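Sugar ABC transporter substrate-binding protein, BlMnBP1 (Bifidobacterium animalis subsp. lactis ATCC 27673, PDB 6I5R) binds mannobiose and, as the solute-binding protein of an ABC transporter, probably delivers manno-oligosaccharides to the membrane components for uptake. Local coordinates at residues A[206-212]-A[305-309]; A[247-252]-A[414-419]. Residues are numbered along the deposited sequence.

Contact 1. Residues A[206-212]-A[305-309]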
ATOM      1  N   TYR A 206       4.362   1.407  -7.903  1.00 16.39           N
ATOM      2  CA  TYR A 206       5.705   1.773  -8.335  1.00 16.39           C
ATOM      3  C   TYR A 206       5.735   2.729  -9.509  1.00 16.39           C
ATOM      4  O   TYR A 206       6.817   3.224  -9.864  1.00 16.39           O
ATOM      5  CB  TYR A 206       6.493   0.513  -8.721  1.00 16.39           C
ATOM      6  CG  TYR A 206       6.562  -0.443  -7.577  1.00 16.39           C
ATOM      7  CD1 TYR A 206       5.495  -1.272  -7.289  1.00 16.39           C
ATOM      8  CD2 TYR A 206       7.652  -0.489  -6.759  1.00 16.39           C
ATOM      9  CE1 TYR A 206       5.515  -2.114  -6.218  1.00 16.65           C
ATOM     10  CE2 TYR A 206       7.687  -1.343  -5.687  1.00 16.39           C
ATOM     11  CZ  TYR A 206       6.620  -2.169  -5.423  1.00 16.39           C
ATOM     12  OH  TYR A 206       6.654  -3.009  -4.325  1.00 16.39           O
ATOM     13  N   ILE A 207       4.596   2.988 -10.140  1.00 16.39           N
ATOM     14  CA  ILE A 207       4.643   3.551 -11.477  1.00 16.39           C
ATOM     15  C   ILE A 207       4.719   5.069 -11.510  1.00 16.39           C
ATOM     16  O   ILE A 207       4.902   5.633 -12.594  1.00 16.39           O
ATOM     17  CB  ILE A 207       3.415   3.137 -12.303  1.00 16.39           C
ATOM     18  CG1 ILE A 207       2.127   3.652 -11.656  1.00 16.39           C
ATOM     19  CG2 ILE A 207       3.352   1.625 -12.428  1.00 16.39           C
ATOM     20  CD1 ILE A 207       0.969   3.830 -12.632  1.00 18.85           C
ATOM     21  N   ALA A 208       4.571   5.749 -10.368  1.00 16.39           N
ATOM     22  CA  ALA A 208       4.545   7.203 -10.332  1.00 16.39           C
ATOM     23  C   ALA A 208       5.844   7.688  -9.756  1.00 20.54           C
ATOM     24  O   ALA A 208       6.864   7.771 -10.488  1.00 16.39           O
ATOM     25  CB  ALA A 208       3.286   7.660  -9.566  1.00 16.39           C
ATOM     26  N   GLY A 209       5.916   8.068  -8.486  1.00 16.39           N
ATOM     27  CA  GLY A 209       7.147   8.614  -7.956  1.00 16.86           C
ATOM     28  C   GLY A 209       8.347   7.706  -8.150  1.00 16.39           C
ATOM     29  O   GLY A 209       9.442   8.180  -8.448  1.00 16.39           O
ATOM     30  N   ASN A 210       8.166   6.392  -7.944  1.00 16.39           N
ATOM     31  CA  ASN A 210       9.298   5.487  -8.041  1.00 19.63           C
ATOM     32  C   ASN A 210       9.840   5.432  -9.448  1.00 16.39           C
ATOM     33  O   ASN A 210      11.055   5.307  -9.646  1.00 16.39           O
ATOM     34  CB  ASN A 210       8.926   4.074  -7.636  1.00 22.58           C
ATOM     35  CG  ASN A 210       8.797   3.929  -6.176  1.00 19.84           C
ATOM     36  OD1 ASN A 210       8.098   4.703  -5.533  1.00 23.59           O
ATOM     37  ND2 ASN A 210       9.527   2.954  -5.619  1.00 30.43           N
ATOM     38  N   ALA A 211       8.949   5.430 -10.435  1.00 16.39           N
ATOM     39  CA  ALA A 211       9.377   5.246 -11.813  1.00 16.46           C
ATOM     40  C   ALA A 211       9.695   6.563 -12.509  1.00 16.39           C
ATOM     41  O   ALA A 211      10.297   6.538 -13.586  1.00 16.39           O
ATOM     42  CB  ALA A 211       8.316   4.480 -12.606  1.00 18.62           C
ATOM     43  N   THR A 212       9.342   7.707 -11.913  1.00 16.39           N
ATOM     44  CA  THR A 212       9.515   8.985 -12.592  1.00 16.39           C
ATOM     45  C   THR A 212      10.331  10.006 -11.826  1.00 16.39           C
ATOM     46  O   THR A 212      10.785  10.966 -12.440  1.00 16.39           O
ATOM     47  CB  THR A 212       8.166   9.661 -12.916  1.00 19.19           C
ATOM     48  OG1 THR A 212       7.511  10.078 -11.709  1.00 16.39           O
ATOM     49  CG2 THR A 212       7.270   8.736 -13.727  1.00 17.70           C
ATOM     50  N   PHE A 305      12.912  -0.512  -5.739  1.00 16.39           N
ATOM     51  CA  PHE A 305      12.553  -1.056  -7.037  1.00 16.39           C
ATOM     52  C   PHE A 305      13.633  -0.665  -8.043  1.00 16.39           C
ATOM     53  O   PHE A 305      14.137   0.459  -8.004  1.00 16.39           O
ATOM     54  CB  PHE A 305      11.181  -0.537  -7.513  1.00 16.39           C
ATOM     55  CG  PHE A 305      10.632  -1.291  -8.727  1.00 16.58           C
ATOM     56  CD1 PHE A 305      10.907  -0.853 -10.016  1.00 18.02           C
ATOM     57  CD2 PHE A 305       9.886  -2.446  -8.577  1.00 17.91           C
ATOM     58  CE1 PHE A 305      10.453  -1.544 -11.116  1.00 18.99           C
ATOM     59  CE2 PHE A 305       9.429  -3.141  -9.682  1.00 19.36           C
ATOM     60  CZ  PHE A 305       9.712  -2.682 -10.960  1.00 16.39           C
ATOM     61  N   PRO A 306      13.998  -1.546  -8.951  1.00 16.39           N
ATOM     62  CA  PRO A 306      15.156  -1.279  -9.832  1.00 18.18           C
ATOM     63  C   PRO A 306      14.859  -0.375 -11.023  1.00 16.39           C
ATOM     64  O   PRO A 306      14.921  -0.767 -12.177  1.00 16.39           O
ATOM     65  CB  PRO A 306      15.566  -2.694 -10.263  1.00 19.07           C
ATOM     66  CG  PRO A 306      14.269  -3.467 -10.227  1.00 19.18           C
ATOM     67  CD  PRO A 306      13.472  -2.913  -9.110  1.00 16.39           C
ATOM     68  N   ILE A 307      14.530   0.871 -10.716  1.00 16.39           N
ATOM     69  CA  ILE A 307      14.486   1.936 -11.704  1.00 16.39           C
ATOM     70  C   ILE A 307      15.352   3.074 -11.194  1.00 17.69           C
ATOM     71  O   ILE A 307      15.334   3.393 -10.002  1.00 16.39           O
ATOM     72  CB  ILE A 307      13.044   2.423 -11.975  1.00 18.16           C
ATOM     73  CG1 ILE A 307      12.293   1.377 -12.821  1.00 16.39           C
ATOM     74  CG2 ILE A 307      13.030   3.735 -12.734  1.00 16.39           C
ATOM     75  CD1 ILE A 307      10.826   1.679 -13.088  1.00 16.96           C
ATOM     76  N   THR A 308      16.144   3.636 -12.095  1.00 16.39           N
ATOM     77  CA  THR A 308      16.954   4.816 -11.832  1.00 16.86           C
ATOM     78  C   THR A 308      16.487   5.926 -12.761  1.00 16.39           C
ATOM     79  O   THR A 308      16.309   5.711 -13.967  1.00 16.39           O
ATOM     80  CB  THR A 308      18.436   4.520 -12.029  1.00 22.90           C
ATOM     81  OG1 THR A 308      18.836   3.441 -11.173  1.00 16.39           O
ATOM     82  CG2 THR A 308      19.278   5.755 -11.718  1.00 20.08           C
ATOM     83  N   VAL A 309      16.254   7.095 -12.188  1.00 16.79           N
ATOM     84  CA  VAL A 309      15.776   8.264 -12.919  1.00 16.39           C
ATOM     85  C   VAL A 309      16.896   9.297 -12.915  1.00 16.39           C
ATOM     86  O   VAL A 309      17.197   9.877 -11.863  1.00 17.30           O
ATOM     87  CB  VAL A 309      14.491   8.833 -12.295  1.00 17.73           C
ATOM     88  CG1 VAL A 309      14.055  10.106 -12.982  1.00 21.97           C
ATOM     89  CG2 VAL A 309      13.383   7.792 -12.393  1.00 16.39           C
TER
HETATM   90  O   HOH W   1      13.539   4.973  -8.607  1.00 16.39           O
HETATM   91  O   HOH W   2      12.575   2.719  -6.889  1.00 19.43           O
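A loop and a short helical segment can be joined without one direct hydrogen bond, as the walk from Phe305 to Val309 illustrates in this solute-binding fold. Just after strand 300-304, the CA-to-CB bond of Phe305 heads toward 206-212, and its CD2 lies 3.5 Å from Tyr206 CD2 in an oblique aromatic pair, planes at 44°. The Tyr206 hydroxyl is hydrogen-bonded to Gly151 O of strand 139-155. At Pro306 the chain makes an inverse gamma turn, closed by Ile307 N to Phe305 O at 2.8 Å. Ile307 CD1 then meets Ala211 CB at 3.8 Å, and Val243 of helix 239-252 touches both residues. Water 1 lies 2.7 Å from Asn210 O and 2.8 Å from Ile307 O. Val309 closes the contact, its CG2 3.5 Å from Ala211 O and its CG1 3.4 Å from Thr212 O. Apolar at Phe305 and Ile307, methyl-to-carbonyl at Val309, with water between backbone carbonyls, this chemistry implies that the loop lies beside the helix without sheet-like pairing.

Contact 2. Residues A[247-252]-A[414-419]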
ATOM      1  N   LEU A 247       7.489  -6.906 -14.697  1.00 16.39           N
ATOM      2  CA  LEU A 247       6.707  -8.099 -14.394  1.00 16.39           C
ATOM      3  C   LEU A 247       6.562  -8.970 -15.635  1.00 17.35           C
ATOM      4  O   LEU A 247       6.759 -10.188 -15.580  1.00 16.39           O
ATOM      5  CB  LEU A 247       5.331  -7.720 -13.858  1.00 16.39           C
ATOM      6  CG  LEU A 247       4.388  -8.891 -13.649  1.00 19.01           C
ATOM      7  CD1 LEU A 247       4.885  -9.852 -12.620  1.00 16.39           C
ATOM      8  CD2 LEU A 247       3.025  -8.332 -13.217  1.00 16.39           C
ATOM      9  N   TYR A 248       6.195  -8.352 -16.761  1.00 16.39           N
ATOM     10  CA  TYR A 248       6.016  -9.092 -18.007  1.00 16.39           C
ATOM     11  C   TYR A 248       7.268  -9.903 -18.337  1.00 16.39           C
ATOM     12  O   TYR A 248       7.195 -11.101 -18.608  1.00 16.39           O
ATOM     13  CB  TYR A 248       5.691  -8.135 -19.168  1.00 16.39           C
ATOM     14  CG  TYR A 248       5.404  -8.847 -20.472  1.00 16.39           C
ATOM     15  CD1 TYR A 248       6.436  -9.358 -21.248  1.00 17.68           C
ATOM     16  CD2 TYR A 248       4.106  -9.047 -20.913  1.00 16.39           C
ATOM     17  CE1 TYR A 248       6.192 -10.051 -22.399  1.00 16.39           C
ATOM     18  CE2 TYR A 248       3.846  -9.716 -22.103  1.00 16.39           C
ATOM     19  CZ  TYR A 248       4.907 -10.229 -22.835  1.00 20.77           C
ATOM     20  OH  TYR A 248       4.698 -10.913 -24.009  1.00 16.39           O
ATOM     21  N   ASP A 249       8.423  -9.250 -18.313  1.00 16.39           N
ATOM     22  CA  ASP A 249       9.653  -9.922 -18.731  1.00 16.49           C
ATOM     23  C   ASP A 249      10.026 -11.036 -17.775  1.00 16.39           C
ATOM     24  O   ASP A 249      10.520 -12.087 -18.197  1.00 16.39           O
ATOM     25  CB  ASP A 249      10.807  -8.918 -18.809  1.00 16.39           C
ATOM     26  CG  ASP A 249      10.740  -8.051 -20.036  1.00 18.17           C
ATOM     27  OD1 ASP A 249       9.930  -8.348 -20.944  1.00 16.39           O
ATOM     28  OD2 ASP A 249      11.491  -7.053 -20.070  1.00 16.39           O
ATOM     29  N   ALA A 250       9.857 -10.807 -16.477  1.00 16.39           N
ATOM     30  CA  ALA A 250      10.206 -11.833 -15.501  1.00 16.39           C
ATOM     31  C   ALA A 250       9.406 -13.106 -15.739  1.00 20.49           C
ATOM     32  O   ALA A 250       9.932 -14.214 -15.595  1.00 16.39           O
ATOM     33  CB  ALA A 250       9.958 -11.311 -14.088  1.00 16.39           C
ATOM     34  N   VAL A 251       8.120 -12.967 -16.089  1.00 16.39           N
ATOM     35  CA  VAL A 251       7.289 -14.134 -16.383  1.00 16.39           C
ATOM     36  C   VAL A 251       7.668 -14.744 -17.730  1.00 18.81           C
ATOM     37  O   VAL A 251       7.775 -15.969 -17.875  1.00 16.39           O
ATOM     38  CB  VAL A 251       5.800 -13.740 -16.359  1.00 18.78           C
ATOM     39  CG1 VAL A 251       4.909 -14.922 -16.752  1.00 17.33           C
ATOM     40  CG2 VAL A 251       5.419 -13.210 -14.970  1.00 16.39           C
ATOM     41  N   ALA A 252       7.823 -13.901 -18.747  1.00 16.39           N
ATOM     42  CA  ALA A 252       8.100 -14.408 -20.084  1.00 18.74           C
ATOM     43  C   ALA A 252       9.457 -15.094 -20.144  1.00 20.41           C
ATOM     44  O   ALA A 252       9.619 -16.074 -20.883  1.00 21.72           O
ATOM     45  CB  ALA A 252       8.038 -13.268 -21.100  1.00 20.11           C
ATOM     46  N   ILE A 414      -1.417  -9.296 -17.335  1.00 16.39           N
ATOM     47  CA  ILE A 414      -0.021  -9.225 -17.755  1.00 16.39           C
ATOM     48  C   ILE A 414       0.643 -10.589 -17.585  1.00 16.39           C
ATOM     49  O   ILE A 414       1.326 -11.089 -18.488  1.00 16.39           O
ATOM     50  CB  ILE A 414       0.741  -8.138 -16.975  1.00 16.39           C
ATOM     51  CG1 ILE A 414       0.183  -6.756 -17.300  1.00 16.39           C
ATOM     52  CG2 ILE A 414       2.225  -8.193 -17.334  1.00 17.80           C
ATOM     53  CD1 ILE A 414       0.782  -5.617 -16.510  1.00 16.50           C
ATOM     54  N   VAL A 415       0.471 -11.193 -16.413  1.00 16.39           N
ATOM     55  CA  VAL A 415       1.082 -12.495 -16.144  1.00 16.39           C
ATOM     56  C   VAL A 415       0.561 -13.532 -17.126  1.00 17.65           C
ATOM     57  O   VAL A 415       1.317 -14.339 -17.674  1.00 16.39           O
ATOM     58  CB  VAL A 415       0.809 -12.922 -14.689  1.00 16.39           C
ATOM     59  CG1 VAL A 415       1.288 -14.369 -14.424  1.00 16.39           C
ATOM     60  CG2 VAL A 415       1.446 -11.954 -13.715  1.00 16.39           C
ATOM     61  N   VAL A 416      -0.751 -13.543 -17.335  1.00 16.39           N
ATOM     62  CA  VAL A 416      -1.352 -14.525 -18.228  1.00 16.39           C
ATOM     63  C   VAL A 416      -0.805 -14.342 -19.634  1.00 16.39           C
ATOM     64  O   VAL A 416      -0.447 -15.310 -20.309  1.00 20.21           O
ATOM     65  CB  VAL A 416      -2.889 -14.399 -18.230  1.00 20.14           C
ATOM     66  CG1 VAL A 416      -3.449 -15.228 -19.329  1.00 17.85           C
ATOM     67  CG2 VAL A 416      -3.493 -14.818 -16.916  1.00 16.39           C
ATOM     68  N   ASP A 417      -0.778 -13.088 -20.111  1.00 16.39           N
ATOM     69  CA  ASP A 417      -0.394 -12.817 -21.496  1.00 16.39           C
ATOM     70  C   ASP A 417       1.076 -13.126 -21.710  1.00 16.39           C
ATOM     71  O   ASP A 417       1.463 -13.690 -22.747  1.00 17.30           O
ATOM     72  CB  ASP A 417      -0.702 -11.352 -21.871  1.00 19.71           C
ATOM     73  CG  ASP A 417      -2.174 -11.071 -21.976  1.00 17.62           C
ATOM     74  OD1 ASP A 417      -2.957 -11.996 -21.717  1.00 20.28           O
ATOM     75  OD2 ASP A 417      -2.557  -9.924 -22.272  1.00 16.39           O
ATOM     76  N   ALA A 418       1.904 -12.814 -20.709  1.00 16.39           N
ATOM     77  CA  ALA A 418       3.328 -13.057 -20.825  1.00 16.39           C
ATOM     78  C   ALA A 418       3.629 -14.549 -20.780  1.00 16.39           C
ATOM     79  O   ALA A 418       4.488 -15.029 -21.527  1.00 16.64           O
ATOM     80  CB  ALA A 418       4.065 -12.304 -19.721  1.00 18.28           C
ATOM     81  N   ALA A 419       2.897 -15.299 -19.947  1.00 18.67           N
ATOM     82  CA  ALA A 419       3.140 -16.734 -19.830  1.00 18.75           C
ATOM     83  C   ALA A 419       2.656 -17.492 -21.058  1.00 20.27           C
ATOM     84  O   ALA A 419       3.270 -18.495 -21.449  1.00 22.45           O
ATOM     85  CB  ALA A 419       2.454 -17.280 -18.596  1.00 21.88           C
TER
HETATM   86  O   HOH W   3       5.350 -13.793 -23.810  1.00 22.58           O
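Where an alanine sits at the closest approach of two helices, their backbones can come close, and helices 239-252 and 409-420 are a clear case. The short segments run in roughly the same direction, crossing at -41° with axes 8.2 Å apart at closest approach, and the CA atoms of Ala252 and Ala418 are 5.0 Å from each other. Aliphatic side chains form one part of the contact. Leu247 CD2 lies 4.0 Å from Val415 CG2 and 4.2 Å from Ile414 CG2, while the CB of Val251 is 4.0 Å from Ala418 CB. A CH-pi interaction adds to this: Ala418 CB sits over the Tyr248 ring, 3.5 Å from the centroid and 16° off the normal. The polar link is indirect, through water 3, which donates to Tyr248 OH at 3.0 Å and to Ala418 O at 2.7 Å; that hydroxyl also bonds Arg423 O. This helix-helix packing joins the middle of the chain to its second-last helix. Around the pair, helix 425-443 packs against Tyr248 and Ile414 through Ile425, Ile428 and Trp432, Met200 of helix 197-201 touches Leu247 and Val415, and Leu178 of helix 171-184 meets Ala250.

How the contacts relate
The two contacts show how distant parts of a sequence can be tied through one shared element. Their segments alternate along the chain, in the order 206-212, 247-252, 305-309, 414-419, and their centres are 19 Å apart, with nearest atoms about 6 Å apart and not touching. Helix 239-252 connects them: Val243 near its start touches Ala211 and Ile307 of contact 1, while its last turns form one side of contact 2. Contact 1 lies nearer the centre of the chain, the Tyr206 side chain about 10 Å from a bound beta-D-mannopyranose unit; contact 2 lies farther out, at helix 409-420. Helix 239-252 thus probably links the sugar-side region to the outer helices.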